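Local coordinates for KLLA0E08119p (Kluyveromyces lactis, PDB 3VA7), which probably carboxylates urea at the expense of ATP through a biotin cofactor, as the urea carboxylase part of a longer enzyme that also hydrolyses the allophanate formed, at residues P655-V667 with W768-V782. Residues are numbered along the deposited sequence; the frame is centred on the assembly and turned at random.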
ATOM      1  N   PRO A 655     -25.014 -17.538  12.544  1.00 39.47           N
ATOM      2  CA  PRO A 655     -25.824 -17.135  11.412  1.00 39.66           C
ATOM      3  C   PRO A 655     -26.253 -18.350  10.598  1.00 39.44           C
ATOM      4  O   PRO A 655     -25.538 -19.357  10.577  1.00 40.03           O
ATOM      5  CB  PRO A 655     -24.864 -16.267  10.587  1.00 39.69           C
ATOM      6  CG  PRO A 655     -23.509 -16.699  10.998  1.00 38.46           C
ATOM      7  CD  PRO A 655     -23.642 -17.016  12.441  1.00 38.90           C
ATOM      8  N   THR A 656     -27.400 -18.244   9.943  1.00 38.17           N
ATOM      9  CA  THR A 656     -27.905 -19.303   9.110  1.00 37.28           C
ATOM     10  C   THR A 656     -27.546 -19.008   7.687  1.00 36.89           C
ATOM     11  O   THR A 656     -28.226 -18.253   6.995  1.00 35.66           O
ATOM     12  CB  THR A 656     -29.458 -19.454   9.166  1.00 37.21           C
ATOM     13  OG1 THR A 656     -29.914 -19.348  10.509  1.00 37.47           O
ATOM     14  CG2 THR A 656     -29.864 -20.797   8.630  1.00 37.69           C
ATOM     15  N   LEU A 657     -26.488 -19.662   7.247  1.00 37.49           N
ATOM     16  CA  LEU A 657     -26.089 -19.671   5.866  1.00 37.58           C
ATOM     17  C   LEU A 657     -27.066 -20.492   5.052  1.00 37.83           C
ATOM     18  O   LEU A 657     -27.637 -21.435   5.544  1.00 38.84           O
ATOM     19  CB  LEU A 657     -24.693 -20.259   5.794  1.00 37.71           C
ATOM     20  CG  LEU A 657     -23.573 -19.278   6.123  1.00 38.08           C
ATOM     21  CD1 LEU A 657     -23.485 -19.059   7.625  1.00 40.39           C
ATOM     22  CD2 LEU A 657     -22.241 -19.757   5.584  1.00 37.05           C
ATOM     23  N   SER A 658     -27.282 -20.133   3.803  1.00 38.42           N
ATOM     24  CA  SER A 658     -28.071 -20.966   2.901  1.00 38.87           C
ATOM     25  C   SER A 658     -27.538 -22.371   2.767  1.00 40.32           C
ATOM     26  O   SER A 658     -26.366 -22.664   3.034  1.00 41.31           O
ATOM     27  CB  SER A 658     -28.060 -20.381   1.517  1.00 38.01           C
ATOM     28  OG  SER A 658     -28.820 -21.185   0.654  1.00 35.83           O
ATOM     29  N   THR A 659     -28.395 -23.243   2.282  1.00 41.86           N
ATOM     30  CA  THR A 659     -28.090 -24.683   2.288  1.00 42.65           C
ATOM     31  C   THR A 659     -28.023 -25.257   0.890  1.00 42.08           C
ATOM     32  O   THR A 659     -27.594 -26.361   0.700  1.00 42.55           O
ATOM     33  CB  THR A 659     -29.069 -25.416   3.310  1.00 43.39           C
ATOM     34  OG1 THR A 659     -28.307 -25.804   4.450  1.00 40.81           O
ATOM     35  CG2 THR A 659     -29.917 -26.597   2.717  1.00 44.65           C
ATOM     36  N   ASN A 660     -28.356 -24.428  -0.078  1.00 42.21           N
ATOM     37  CA  ASN A 660     -28.675 -24.834  -1.427  1.00 42.23           C
ATOM     38  C   ASN A 660     -28.467 -23.673  -2.430  1.00 41.84           C
ATOM     39  O   ASN A 660     -29.213 -23.536  -3.424  1.00 42.21           O
ATOM     40  CB  ASN A 660     -30.157 -25.298  -1.445  1.00 43.04           C
ATOM     41  CG  ASN A 660     -31.137 -24.176  -1.058  1.00 43.43           C
ATOM     42  OD1 ASN A 660     -30.945 -23.477  -0.047  1.00 45.51           O
ATOM     43  ND2 ASN A 660     -32.167 -23.987  -1.874  1.00 41.45           N
ATOM     44  N   LYS A 661     -27.465 -22.837  -2.166  1.00 41.23           N
ATOM     45  CA  LYS A 661     -27.013 -21.811  -3.131  1.00 41.12           C
ATOM     46  C   LYS A 661     -28.156 -20.869  -3.470  1.00 41.06           C
ATOM     47  O   LYS A 661     -28.316 -20.372  -4.596  1.00 40.71           O
ATOM     48  CB  LYS A 661     -26.344 -22.435  -4.382  1.00 40.41           C
ATOM     49  CG  LYS A 661     -25.032 -23.194  -4.047  1.00 40.58           C
ATOM     50  CD  LYS A 661     -24.339 -23.846  -5.268  1.00 45.16           C
ATOM     51  CE  LYS A 661     -23.534 -22.804  -6.143  1.00 47.33           C
ATOM     52  NZ  LYS A 661     -22.173 -22.498  -5.575  1.00 48.97           N
ATOM     53  N   ASP A 662     -28.974 -20.608  -2.460  1.00 40.98           N
ATOM     54  CA  ASP A 662     -30.135 -19.775  -2.708  1.00 40.44           C
ATOM     55  C   ASP A 662     -30.466 -18.992  -1.448  1.00 39.16           C
ATOM     56  O   ASP A 662     -30.434 -19.550  -0.338  1.00 38.98           O
ATOM     57  CB  ASP A 662     -31.301 -20.615  -3.220  1.00 40.32           C
ATOM     58  CG  ASP A 662     -32.599 -19.871  -3.179  1.00 42.57           C
ATOM     59  OD1 ASP A 662     -32.926 -19.093  -4.146  1.00 43.66           O
ATOM     60  OD2 ASP A 662     -33.273 -20.057  -2.133  1.00 43.45           O
ATOM     61  N   TRP A 663     -30.762 -17.700  -1.620  1.00 37.41           N
ATOM     62  CA  TRP A 663     -30.744 -16.801  -0.472  1.00 35.97           C
ATOM     63  C   TRP A 663     -31.765 -15.734  -0.595  1.00 36.04           C
ATOM     64  O   TRP A 663     -32.017 -15.254  -1.710  1.00 35.78           O
ATOM     65  CB  TRP A 663     -29.436 -16.043  -0.462  1.00 36.19           C
ATOM     66  CG  TRP A 663     -28.169 -16.780  -0.402  1.00 30.64           C
ATOM     67  CD1 TRP A 663     -27.491 -17.355  -1.445  1.00 28.24           C
ATOM     68  CD2 TRP A 663     -27.361 -16.942   0.767  1.00 27.56           C
ATOM     69  NE1 TRP A 663     -26.290 -17.914  -0.966  1.00 32.66           N
ATOM     70  CE2 TRP A 663     -26.192 -17.659   0.381  1.00 28.55           C
ATOM     71  CE3 TRP A 663     -27.493 -16.527   2.097  1.00 26.45           C
ATOM     72  CZ2 TRP A 663     -25.173 -17.949   1.272  1.00 28.35           C
ATOM     73  CZ3 TRP A 663     -26.477 -16.846   3.008  1.00 26.44           C
ATOM     74  CH2 TRP A 663     -25.329 -17.543   2.592  1.00 25.34           C
ATOM     75  N   LYS A 664     -32.333 -15.321   0.546  1.00 36.27           N
ATOM     76  CA  LYS A 664     -33.215 -14.124   0.539  1.00 35.57           C
ATOM     77  C   LYS A 664     -32.424 -13.057   1.221  1.00 35.26           C
ATOM     78  O   LYS A 664     -31.822 -13.307   2.284  1.00 35.49           O
ATOM     79  CB  LYS A 664     -34.537 -14.320   1.282  1.00 35.85           C
ATOM     80  CG  LYS A 664     -35.448 -15.449   0.762  1.00 35.89           C
ATOM     81  CD  LYS A 664     -35.743 -15.347  -0.696  1.00 38.36           C
ATOM     82  CE  LYS A 664     -36.228 -16.689  -1.249  1.00 39.20           C
ATOM     83  NZ  LYS A 664     -36.723 -16.560  -2.646  1.00 40.80           N
ATOM     84  N   ILE A 665     -32.395 -11.876   0.604  1.00 34.31           N
ATOM     85  CA  ILE A 665     -31.539 -10.815   1.082  1.00 33.82           C
ATOM     86  C   ILE A 665     -32.316  -9.540   1.288  1.00 34.50           C
ATOM     87  O   ILE A 665     -32.843  -8.968   0.321  1.00 35.75           O
ATOM     88  CB  ILE A 665     -30.319 -10.656   0.140  1.00 34.26           C
ATOM     89  CG1 ILE A 665     -29.528 -11.980   0.133  1.00 32.21           C
ATOM     90  CG2 ILE A 665     -29.429  -9.462   0.561  1.00 32.91           C
ATOM     91  CD1 ILE A 665     -28.140 -11.884  -0.337  1.00 30.92           C
ATOM     92  N   GLY A 666     -32.404  -9.094   2.543  1.00 34.44           N
ATOM     93  CA  GLY A 666     -33.238  -7.927   2.893  1.00 34.30           C
ATOM     94  C   GLY A 666     -32.609  -6.618   2.457  1.00 35.16           C
ATOM     95  O   GLY A 666     -31.390  -6.421   2.614  1.00 36.42           O
ATOM     96  N   VAL A 667     -33.402  -5.711   1.907  1.00 34.20           N
ATOM     97  CA  VAL A 667     -32.878  -4.434   1.474  1.00 32.96           C
ATOM     98  C   VAL A 667     -33.879  -3.352   1.842  1.00 34.38           C
ATOM     99  O   VAL A 667     -35.055  -3.646   2.019  1.00 34.72           O
ATOM    100  CB  VAL A 667     -32.729  -4.351  -0.079  1.00 33.01           C
ATOM    101  CG1 VAL A 667     -31.789  -5.439  -0.655  1.00 29.88           C
ATOM    102  CG2 VAL A 667     -34.097  -4.348  -0.770  1.00 28.90           C
ATOM    103  N   TRP A 768     -23.652  -9.241   5.356  1.00 31.09           N
ATOM    104  CA  TRP A 768     -22.919 -10.472   5.596  1.00 32.16           C
ATOM    105  C   TRP A 768     -23.324 -11.581   4.664  1.00 31.54           C
ATOM    106  O   TRP A 768     -22.515 -12.396   4.341  1.00 31.73           O
ATOM    107  CB  TRP A 768     -23.080 -10.972   7.020  1.00 33.56           C
ATOM    108  CG  TRP A 768     -24.335 -11.832   7.252  1.00 38.61           C
ATOM    109  CD1 TRP A 768     -25.564 -11.395   7.676  1.00 41.34           C
ATOM    110  CD2 TRP A 768     -24.458 -13.258   7.070  1.00 40.68           C
ATOM    111  NE1 TRP A 768     -26.449 -12.460   7.763  1.00 42.12           N
ATOM    112  CE2 TRP A 768     -25.799 -13.612   7.407  1.00 42.35           C
ATOM    113  CE3 TRP A 768     -23.572 -14.266   6.656  1.00 39.34           C
ATOM    114  CZ2 TRP A 768     -26.270 -14.941   7.357  1.00 40.55           C
ATOM    115  CZ3 TRP A 768     -24.040 -15.576   6.582  1.00 39.41           C
ATOM    116  CH2 TRP A 768     -25.389 -15.900   6.936  1.00 40.21           C
ATOM    117  N   LYS A 769     -24.579 -11.615   4.248  1.00 32.10           N
ATOM    118  CA  LYS A 769     -25.030 -12.613   3.297  1.00 32.52           C
ATOM    119  C   LYS A 769     -24.267 -12.458   2.011  1.00 32.80           C
ATOM    120  O   LYS A 769     -23.797 -13.468   1.427  1.00 32.71           O
ATOM    121  CB  LYS A 769     -26.544 -12.535   3.030  1.00 32.23           C
ATOM    122  CG  LYS A 769     -27.398 -13.203   4.118  1.00 33.22           C
ATOM    123  CD  LYS A 769     -28.885 -12.874   3.946  1.00 33.05           C
ATOM    124  CE  LYS A 769     -29.607 -13.367   5.151  1.00 37.42           C
ATOM    125  NZ  LYS A 769     -30.929 -12.716   5.352  1.00 40.59           N
ATOM    126  N   VAL A 770     -24.128 -11.198   1.579  1.00 32.82           N
ATOM    127  CA  VAL A 770     -23.460 -10.880   0.321  1.00 32.46           C
ATOM    128  C   VAL A 770     -22.000 -11.324   0.389  1.00 32.57           C
ATOM    129  O   VAL A 770     -21.453 -11.816  -0.594  1.00 33.67           O
ATOM    130  CB  VAL A 770     -23.636  -9.390  -0.049  1.00 32.55           C
ATOM    131  CG1 VAL A 770     -22.986  -9.060  -1.393  1.00 31.23           C
ATOM    132  CG2 VAL A 770     -25.116  -9.083  -0.119  1.00 30.74           C
ATOM    133  N   GLY A 771     -21.397 -11.243   1.559  1.00 32.31           N
ATOM    134  CA  GLY A 771     -20.071 -11.863   1.761  1.00 32.88           C
ATOM    135  C   GLY A 771     -19.966 -13.400   1.709  1.00 31.89           C
ATOM    136  O   GLY A 771     -18.891 -13.970   1.928  1.00 31.86           O
ATOM    137  N   GLN A 772     -21.064 -14.080   1.434  1.00 30.78           N
ATOM    138  CA  GLN A 772     -21.026 -15.535   1.423  1.00 30.78           C
ATOM    139  C   GLN A 772     -21.534 -16.074   0.099  1.00 30.79           C
ATOM    140  O   GLN A 772     -21.539 -17.301  -0.135  1.00 31.67           O
ATOM    141  CB  GLN A 772     -21.787 -16.132   2.638  1.00 30.45           C
ATOM    142  CG  GLN A 772     -21.117 -15.903   4.012  1.00 27.42           C
ATOM    143  CD  GLN A 772     -19.750 -16.550   4.105  1.00 26.65           C
ATOM    144  OE1 GLN A 772     -19.387 -17.303   3.220  1.00 29.85           O
ATOM    145  NE2 GLN A 772     -18.975 -16.262   5.177  1.00 23.61           N
ATOM    146  N   LEU A 773     -21.944 -15.148  -0.771  1.00 30.57           N
ATOM    147  CA  LEU A 773     -22.308 -15.486  -2.136  1.00 31.25           C
ATOM    148  C   LEU A 773     -21.102 -16.064  -2.949  1.00 31.44           C
ATOM    149  O   LEU A 773     -19.955 -15.728  -2.687  1.00 30.27           O
ATOM    150  CB  LEU A 773     -22.944 -14.279  -2.821  1.00 31.46           C
ATOM    151  CG  LEU A 773     -24.220 -13.622  -2.242  1.00 31.80           C
ATOM    152  CD1 LEU A 773     -24.690 -12.456  -3.154  1.00 28.57           C
ATOM    153  CD2 LEU A 773     -25.347 -14.641  -2.025  1.00 24.68           C
ATOM    154  N   THR A 774     -21.374 -17.021  -3.837  1.00 31.50           N
ATOM    155  CA  THR A 774     -20.344 -17.625  -4.696  1.00 31.60           C
ATOM    156  C   THR A 774     -21.013 -17.609  -6.040  1.00 31.87           C
ATOM    157  O   THR A 774     -22.241 -17.566  -6.093  1.00 30.69           O
ATOM    158  CB  THR A 774     -19.956 -19.096  -4.311  1.00 31.26           C
ATOM    159  OG1 THR A 774     -21.134 -19.887  -4.166  1.00 32.80           O
ATOM    160  CG2 THR A 774     -19.162 -19.175  -2.998  1.00 32.60           C
ATOM    161  N   PRO A 775     -20.228 -17.619  -7.139  1.00 32.55           N
ATOM    162  CA  PRO A 775     -20.867 -17.593  -8.479  1.00 32.96           C
ATOM    163  C   PRO A 775     -21.843 -18.722  -8.608  1.00 33.20           C
ATOM    164  O   PRO A 775     -21.634 -19.773  -8.008  1.00 34.69           O
ATOM    165  CB  PRO A 775     -19.718 -17.788  -9.438  1.00 32.43           C
ATOM    166  CG  PRO A 775     -18.537 -17.253  -8.710  1.00 33.98           C
ATOM    167  CD  PRO A 775     -18.773 -17.457  -7.211  1.00 32.43           C
ATOM    168  N   GLY A 776     -22.943 -18.459  -9.297  1.00 33.02           N
ATOM    169  CA  GLY A 776     -23.991 -19.410  -9.460  1.00 32.38           C
ATOM    170  C   GLY A 776     -25.041 -19.376  -8.376  1.00 33.15           C
ATOM    171  O   GLY A 776     -26.109 -19.928  -8.580  1.00 34.22           O
ATOM    172  N   ASP A 777     -24.793 -18.739  -7.228  1.00 33.23           N
ATOM    173  CA  ASP A 777     -25.829 -18.666  -6.189  1.00 32.74           C
ATOM    174  C   ASP A 777     -26.993 -17.899  -6.781  1.00 33.21           C
ATOM    175  O   ASP A 777     -26.799 -17.113  -7.702  1.00 32.76           O
ATOM    176  CB  ASP A 777     -25.365 -17.977  -4.901  1.00 32.35           C
ATOM    177  CG  ASP A 777     -24.427 -18.832  -4.050  1.00 34.50           C
ATOM    178  OD1 ASP A 777     -24.020 -18.345  -2.961  1.00 38.88           O
ATOM    179  OD2 ASP A 777     -24.049 -19.971  -4.440  1.00 37.04           O
ATOM    180  N   THR A 778     -28.206 -18.158  -6.284  1.00 33.59           N
ATOM    181  CA  THR A 778     -29.372 -17.344  -6.610  1.00 34.75           C
ATOM    182  C   THR A 778     -29.766 -16.492  -5.397  1.00 34.49           C
ATOM    183  O   THR A 778     -29.621 -16.910  -4.248  1.00 34.95           O
ATOM    184  CB  THR A 778     -30.600 -18.223  -7.024  1.00 34.92           C
ATOM    185  OG1 THR A 778     -30.748 -19.309  -6.092  1.00 39.37           O
ATOM    186  CG2 THR A 778     -30.412 -18.800  -8.397  1.00 34.75           C
ATOM    187  N   ILE A 779     -30.298 -15.310  -5.636  1.00 34.63           N
ATOM    188  CA  ILE A 779     -30.722 -14.472  -4.529  1.00 34.85           C
ATOM    189  C   ILE A 779     -32.001 -13.806  -4.903  1.00 34.54           C
ATOM    190  O   ILE A 779     -32.305 -13.682  -6.103  1.00 35.41           O
ATOM    191  CB  ILE A 779     -29.643 -13.389  -4.127  1.00 35.20           C
ATOM    192  CG1 ILE A 779     -29.562 -12.255  -5.152  1.00 35.91           C
ATOM    193  CG2 ILE A 779     -28.246 -14.011  -3.953  1.00 34.86           C
ATOM    194  CD1 ILE A 779     -28.340 -11.337  -4.959  1.00 36.99           C
ATOM    195  N   GLN A 780     -32.742 -13.361  -3.891  1.00 34.20           N
ATOM    196  CA  GLN A 780     -33.945 -12.545  -4.085  1.00 33.98           C
ATOM    197  C   GLN A 780     -33.902 -11.468  -3.039  1.00 33.57           C
ATOM    198  O   GLN A 780     -33.638 -11.723  -1.841  1.00 32.95           O
ATOM    199  CB  GLN A 780     -35.217 -13.362  -3.880  1.00 34.49           C
ATOM    200  CG  GLN A 780     -36.478 -12.612  -4.260  1.00 38.30           C
ATOM    201  CD  GLN A 780     -37.760 -13.422  -4.021  1.00 44.62           C
ATOM    202  OE1 GLN A 780     -37.795 -14.357  -3.196  1.00 47.20           O
ATOM    203  NE2 GLN A 780     -38.821 -13.059  -4.734  1.00 43.47           N
ATOM    204  N   PHE A 781     -34.139 -10.250  -3.502  1.00 33.63           N
ATOM    205  CA  PHE A 781     -34.132  -9.081  -2.625  1.00 33.35           C
ATOM    206  C   PHE A 781     -35.488  -8.869  -2.013  1.00 33.39           C
ATOM    207  O   PHE A 781     -36.517  -8.822  -2.671  1.00 33.93           O
ATOM    208  CB  PHE A 781     -33.683  -7.843  -3.403  1.00 32.87           C
ATOM    209  CG  PHE A 781     -32.262  -7.916  -3.875  1.00 31.39           C
ATOM    210  CD1 PHE A 781     -31.213  -8.035  -2.946  1.00 26.60           C
ATOM    211  CD2 PHE A 781     -31.965  -7.856  -5.242  1.00 28.18           C
ATOM    212  CE1 PHE A 781     -29.906  -8.111  -3.364  1.00 25.62           C
ATOM    213  CE2 PHE A 781     -30.630  -7.926  -5.682  1.00 26.76           C
ATOM    214  CZ  PHE A 781     -29.594  -8.068  -4.754  1.00 23.91           C
ATOM    215  N   VAL A 782     -35.481  -8.713  -0.729  1.00 33.90           N
ATOM    216  CA  VAL A 782     -36.706  -8.746   0.023  1.00 34.27           C
ATOM    217  C   VAL A 782     -36.827  -7.348   0.685  1.00 34.85           C
ATOM    218  O   VAL A 782     -35.894  -6.888   1.367  1.00 34.95           O
ATOM    219  CB  VAL A 782     -36.535  -9.950   0.975  1.00 34.54           C
ATOM    220  CG1 VAL A 782     -36.286  -9.542   2.352  1.00 32.06           C
ATOM    221  CG2 VAL A 782     -37.670 -10.930   0.821  1.00 35.94           C
TER
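The W663 indole is the main bump of this contact, filling a hollow lined by W768, K769, Q772 and L773. L773 CD2 sits over one face, 3.6 Å from the centroid of the five-membered ring of W663, a CH-pi contact, while S658 CB covers the other. W663 CG lies anti to its own carbonyl carbon (chi1 -59°), and W663 NE1 hydrogen-bonds D777 OD1 at 3.1 Å, from above the carboxylate plane. The other carboxylate oxygen, D777 OD2, forms a long salt bridge with K661 NZ (3.3 Å), whose bent chain also reaches T774 OG1. Next along, I665 CD1 fits among K769 CB (3.8 Å), V770 CG2, L773 CD2 and I779 CG2. P655 CB lies over the six-membered ring of W768, 4.0 Å from its centroid, and L657 CD1 touches the same ring at CZ3. On the sheet face of D662 and T778, K664 NZ meets Q780 OE1. Strands 662-667 and 778-782 run parallel, I665 N hydrogen-bonded to Q780 O (2.7 Å). They are the first and last strands of a mixed carboxyltransferase-domain sheet whose ends pair, with 756-762 antiparallel beside 662-667 and 691-698 antiparallel beside 778-782; L773, I779 and F781 pack on strand 701-705.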